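Local coordinates for prenyltransference for protein (Lavandula lanata, PDB 5HC7) that is probably a cis-prenyltransferase of the undecaprenyl diphosphate synthase family, joining or elongating short isoprenoid diphosphates such as dimethylallyl diphosphate, at residues N14-I19 against K58-W63. Numbering follows the deposited sequence.
Sequences NHVAII and KLLTIW. With DST (dimethylallyl S-thiolodiphosphate), chain C.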
ATOM      1  N   ASN A  14      -8.203  -7.144 -14.878  1.00 31.62           N
ATOM      2  CA  ASN A  14      -7.016  -7.298 -15.696  1.00 30.60           C
ATOM      3  C   ASN A  14      -5.806  -7.915 -14.956  1.00 32.75           C
ATOM      4  O   ASN A  14      -5.175  -8.836 -15.470  1.00 31.75           O
ATOM      5  CB  ASN A  14      -6.557  -5.951 -16.238  1.00 33.24           C
ATOM      6  CG  ASN A  14      -7.517  -5.373 -17.265  1.00 37.93           C
ATOM      7  OD1 ASN A  14      -8.095  -6.091 -18.065  1.00 41.54           O
ATOM      8  ND2 ASN A  14      -7.738  -4.098 -17.183  1.00 35.84           N
ATOM      9  N   HIS A  15      -5.471  -7.388 -13.776  1.00 29.95           N
ATOM     10  CA  HIS A  15      -4.307  -7.892 -13.009  1.00 30.42           C
ATOM     11  C   HIS A  15      -4.710  -8.383 -11.653  1.00 27.54           C
ATOM     12  O   HIS A  15      -5.311  -7.642 -10.841  1.00 27.25           O
ATOM     13  CB  HIS A  15      -3.251  -6.759 -12.945  1.00 30.58           C
ATOM     14  CG  HIS A  15      -1.992  -7.113 -12.245  1.00 29.23           C
ATOM     15  ND1 HIS A  15      -0.991  -6.172 -12.032  1.00 29.50           N
ATOM     16  CD2 HIS A  15      -1.577  -8.263 -11.646  1.00 27.96           C
ATOM     17  CE1 HIS A  15      -0.005  -6.738 -11.347  1.00 27.60           C
ATOM     18  NE2 HIS A  15      -0.329  -8.004 -11.103  1.00 28.91           N
ATOM     19  N   VAL A  16      -4.350  -9.626 -11.365  1.00 28.43           N
ATOM     20  CA  VAL A  16      -4.558 -10.187 -10.007  1.00 29.25           C
ATOM     21  C   VAL A  16      -3.175 -10.539  -9.451  1.00 28.74           C
ATOM     22  O   VAL A  16      -2.384 -11.143 -10.168  1.00 27.63           O
ATOM     23  CB  VAL A  16      -5.507 -11.419 -10.033  1.00 28.94           C
ATOM     24  CG1 VAL A  16      -5.643 -12.072  -8.662  1.00 31.33           C
ATOM     25  CG2 VAL A  16      -6.867 -11.039 -10.589  1.00 34.35           C
ATOM     26  N   ALA A  17      -2.910 -10.132  -8.183  1.00 28.01           N
ATOM     27  CA  ALA A  17      -1.672 -10.456  -7.495  1.00 27.74           C
ATOM     28  C   ALA A  17      -1.939 -11.211  -6.202  1.00 28.61           C
ATOM     29  O   ALA A  17      -2.913 -10.946  -5.520  1.00 27.05           O
ATOM     30  CB  ALA A  17      -0.872  -9.192  -7.237  1.00 27.60           C
ATOM     31  N   ILE A  18      -1.048 -12.151  -5.878  1.00 27.76           N
ATOM     32  CA  ILE A  18      -1.236 -13.014  -4.740  1.00 30.57           C
ATOM     33  C   ILE A  18      -0.032 -13.017  -3.833  1.00 30.40           C
ATOM     34  O   ILE A  18       1.080 -13.270  -4.286  1.00 28.99           O
ATOM     35  CB  ILE A  18      -1.497 -14.467  -5.145  1.00 32.31           C
ATOM     36  CG1 ILE A  18      -2.708 -14.563  -6.047  1.00 35.61           C
ATOM     37  CG2 ILE A  18      -1.737 -15.333  -3.920  1.00 32.91           C
ATOM     38  CD1 ILE A  18      -2.970 -15.973  -6.528  1.00 38.81           C
ATOM     39  N   ILE A  19      -0.259 -12.689  -2.563  1.00 27.19           N
ATOM     40  CA  ILE A  19       0.708 -12.922  -1.522  1.00 28.19           C
ATOM     41  C   ILE A  19       0.453 -14.288  -0.912  1.00 31.72           C
ATOM     42  O   ILE A  19      -0.566 -14.529  -0.300  1.00 30.11           O
ATOM     43  CB  ILE A  19       0.628 -11.827  -0.409  1.00 28.43           C
ATOM     44  CG1 ILE A  19       0.826 -10.435  -1.025  1.00 30.01           C
ATOM     45  CG2 ILE A  19       1.632 -12.086   0.676  1.00 29.18           C
ATOM     46  CD1 ILE A  19       0.651  -9.240  -0.094  1.00 30.93           C
ATOM     47  N   LYS A  58      -5.807 -11.065 -17.443  1.00 32.64           N
ATOM     48  CA  LYS A  58      -4.670 -10.793 -18.323  1.00 30.80           C
ATOM     49  C   LYS A  58      -3.299 -10.909 -17.717  1.00 34.73           C
ATOM     50  O   LYS A  58      -2.286 -11.163 -18.422  1.00 32.31           O
ATOM     51  CB  LYS A  58      -4.833  -9.414 -18.875  1.00 34.69           C
ATOM     52  CG  LYS A  58      -6.072  -9.388 -19.730  1.00 41.64           C
ATOM     53  CD  LYS A  58      -6.409  -8.032 -20.215  1.00 51.94           C
ATOM     54  CE  LYS A  58      -7.625  -8.116 -21.160  1.00 63.42           C
ATOM     55  NZ  LYS A  58      -8.246  -6.759 -21.285  1.00 73.28           N
ATOM     56  N   LEU A  59      -3.234 -10.677 -16.405  1.00 34.36           N
ATOM     57  CA  LEU A  59      -1.975 -10.815 -15.668  1.00 34.11           C
ATOM     58  C   LEU A  59      -2.223 -11.348 -14.279  1.00 29.74           C
ATOM     59  O   LEU A  59      -3.089 -10.827 -13.559  1.00 29.17           O
ATOM     60  CB  LEU A  59      -1.268  -9.471 -15.590  1.00 32.61           C
ATOM     61  CG  LEU A  59      -0.037  -9.331 -14.665  1.00 34.58           C
ATOM     62  CD1 LEU A  59       1.101 -10.225 -15.070  1.00 33.36           C
ATOM     63  CD2 LEU A  59       0.458  -7.880 -14.630  1.00 34.93           C
ATOM     64  N   LEU A  60      -1.542 -12.446 -13.972  1.00 29.12           N
ATOM     65  CA  LEU A  60      -1.393 -12.963 -12.609  1.00 31.21           C
ATOM     66  C   LEU A  60       0.048 -12.853 -12.143  1.00 32.02           C
ATOM     67  O   LEU A  60       0.997 -13.367 -12.819  1.00 31.42           O
ATOM     68  CB  LEU A  60      -1.723 -14.434 -12.545  1.00 29.83           C
ATOM     69  CG  LEU A  60      -1.824 -15.103 -11.170  1.00 32.31           C
ATOM     70  CD1 LEU A  60      -3.145 -14.693 -10.536  1.00 34.92           C
ATOM     71  CD2 LEU A  60      -1.792 -16.608 -11.366  1.00 32.12           C
ATOM     72  N   THR A  61       0.179 -12.245 -10.962  1.00 32.36           N
ATOM     73  CA  THR A  61       1.459 -12.139 -10.272  1.00 31.21           C
ATOM     74  C   THR A  61       1.400 -12.974  -8.996  1.00 34.14           C
ATOM     75  O   THR A  61       0.446 -12.830  -8.224  1.00 31.41           O
ATOM     76  CB  THR A  61       1.786 -10.703  -9.889  1.00 30.58           C
ATOM     77  OG1 THR A  61       1.823  -9.887 -11.062  1.00 33.19           O
ATOM     78  CG2 THR A  61       3.189 -10.636  -9.164  1.00 33.92           C
ATOM     79  N   ILE A  62       2.366 -13.887  -8.832  1.00 31.07           N
ATOM     80  CA  ILE A  62       2.556 -14.591  -7.588  1.00 32.31           C
ATOM     81  C   ILE A  62       3.855 -14.116  -6.962  1.00 34.90           C
ATOM     82  O   ILE A  62       4.937 -14.109  -7.592  1.00 32.44           O
ATOM     83  CB  ILE A  62       2.609 -16.092  -7.784  1.00 36.26           C
ATOM     84  CG1 ILE A  62       1.249 -16.594  -8.329  1.00 34.73           C
ATOM     85  CG2 ILE A  62       2.959 -16.794  -6.473  1.00 32.62           C
ATOM     86  CD1 ILE A  62       1.263 -18.086  -8.712  1.00 37.58           C
ATOM     87  N   TRP A  63       3.750 -13.690  -5.712  1.00 31.42           N
ATOM     88  CA  TRP A  63       4.914 -13.199  -4.967  1.00 33.45           C
ATOM     89  C   TRP A  63       5.469 -14.366  -4.221  1.00 30.88           C
ATOM     90  O   TRP A  63       4.825 -14.849  -3.297  1.00 33.74           O
ATOM     91  CB  TRP A  63       4.555 -12.114  -3.965  1.00 31.39           C
ATOM     92  CG  TRP A  63       5.683 -11.368  -3.323  1.00 28.47           C
ATOM     93  CD1 TRP A  63       6.935 -11.021  -3.871  1.00 29.34           C
ATOM     94  CD2 TRP A  63       5.630 -10.755  -2.065  1.00 31.46           C
ATOM     95  NE1 TRP A  63       7.623 -10.235  -3.005  1.00 30.92           N
ATOM     96  CE2 TRP A  63       6.850 -10.035  -1.889  1.00 32.22           C
ATOM     97  CE3 TRP A  63       4.658 -10.685  -1.082  1.00 31.41           C
ATOM     98  CZ2 TRP A  63       7.109  -9.293  -0.749  1.00 29.74           C
ATOM     99  CZ3 TRP A  63       4.953 -10.010   0.067  1.00 32.95           C
ATOM    100  CH2 TRP A  63       6.159  -9.298   0.213  1.00 28.66           C
TER
HETATM  101  O4  DST C 402       3.943 -11.974   7.434  1.00 53.35           O
HETATM  102  P1  DST C 402       5.274 -11.148   7.284  1.00 50.26           P
HETATM  103  O6  DST C 402       6.365 -11.512   8.197  1.00 65.65           O
HETATM  104  O5  DST C 402       5.002  -9.464   7.388  1.00 46.97           O
HETATM  105  O2  DST C 402       5.872 -11.581   5.850  1.00 71.24           O
HETATM  106  P3  DST C 402       5.982 -13.092   5.155  1.00 70.40           P
HETATM  107  O8  DST C 402       7.574 -13.219   4.646  1.00 76.03           O
HETATM  108  O7  DST C 402       5.523 -14.297   5.939  1.00 56.48           O
HETATM  109  S9  DST C 402       4.980 -12.745   3.333  1.00 62.37           S
HETATM  110  C10 DST C 402       6.682 -12.716   2.589  1.00 63.73           C
HETATM  111  C11 DST C 402       6.495 -12.547   1.159  1.00 64.09           C
HETATM  112  C12 DST C 402       6.385 -13.902   0.469  1.00 63.79           C
HETATM  113  C13 DST C 402       5.014 -14.021  -0.267  1.00 61.22           C
HETATM  114  C14 DST C 402       7.490 -13.993  -0.566  1.00 66.29           C
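Leu59 CD2 sits on the flat face of the His15 imidazole, 3.3 Å from the ring centroid and almost on the normal, a close CH-pi contact. The imidazole can lie over it because His15 CG is anti to the backbone N (chi1 -178°), which swings the ring across to the neighbouring strand. There NE2 and Thr61 OG1 share a hydrogen bond of 2.9 Å, while ND1 makes a weak bond to Phe185 O. Ala17 CB packs against Thr61 CB, 4.0 Å apart. Strands 15-19 and 59-65 run parallel at the middle of the six-stranded sheet of the cis-prenyltransferase fold, joined by a beta-alpha-beta crossover that runs through helices 23-30 and 34-54. On the side facing helix 34-54, Leu60 CD1 reaches across to Val16 CB, 4.1 Å away, and also touches Ile18 CD1, and Ile48 packs on both Ile18 and Leu60. Regular bonds such as Thr61 N to Val16 O (2.9 Å) fix the register. At the C-terminal end Ile19 CG2 abuts the edge of the Trp63 indole, 3.8 Å from CE3, whereas the prenyl carbon C11 of dimethylallyl S-thiolodiphosphate lies over one face, offset toward the rim, 3.2 Å from Trp63 CZ3. Trp63 NE1 is hydrogen-bonded to Tyr142 O, and Phe203 stacks on the ring. With an alanine here, Ile19 would probably face a gap, the prenyl carbons would lose their aromatic cover and Tyr142 O its indole N-H.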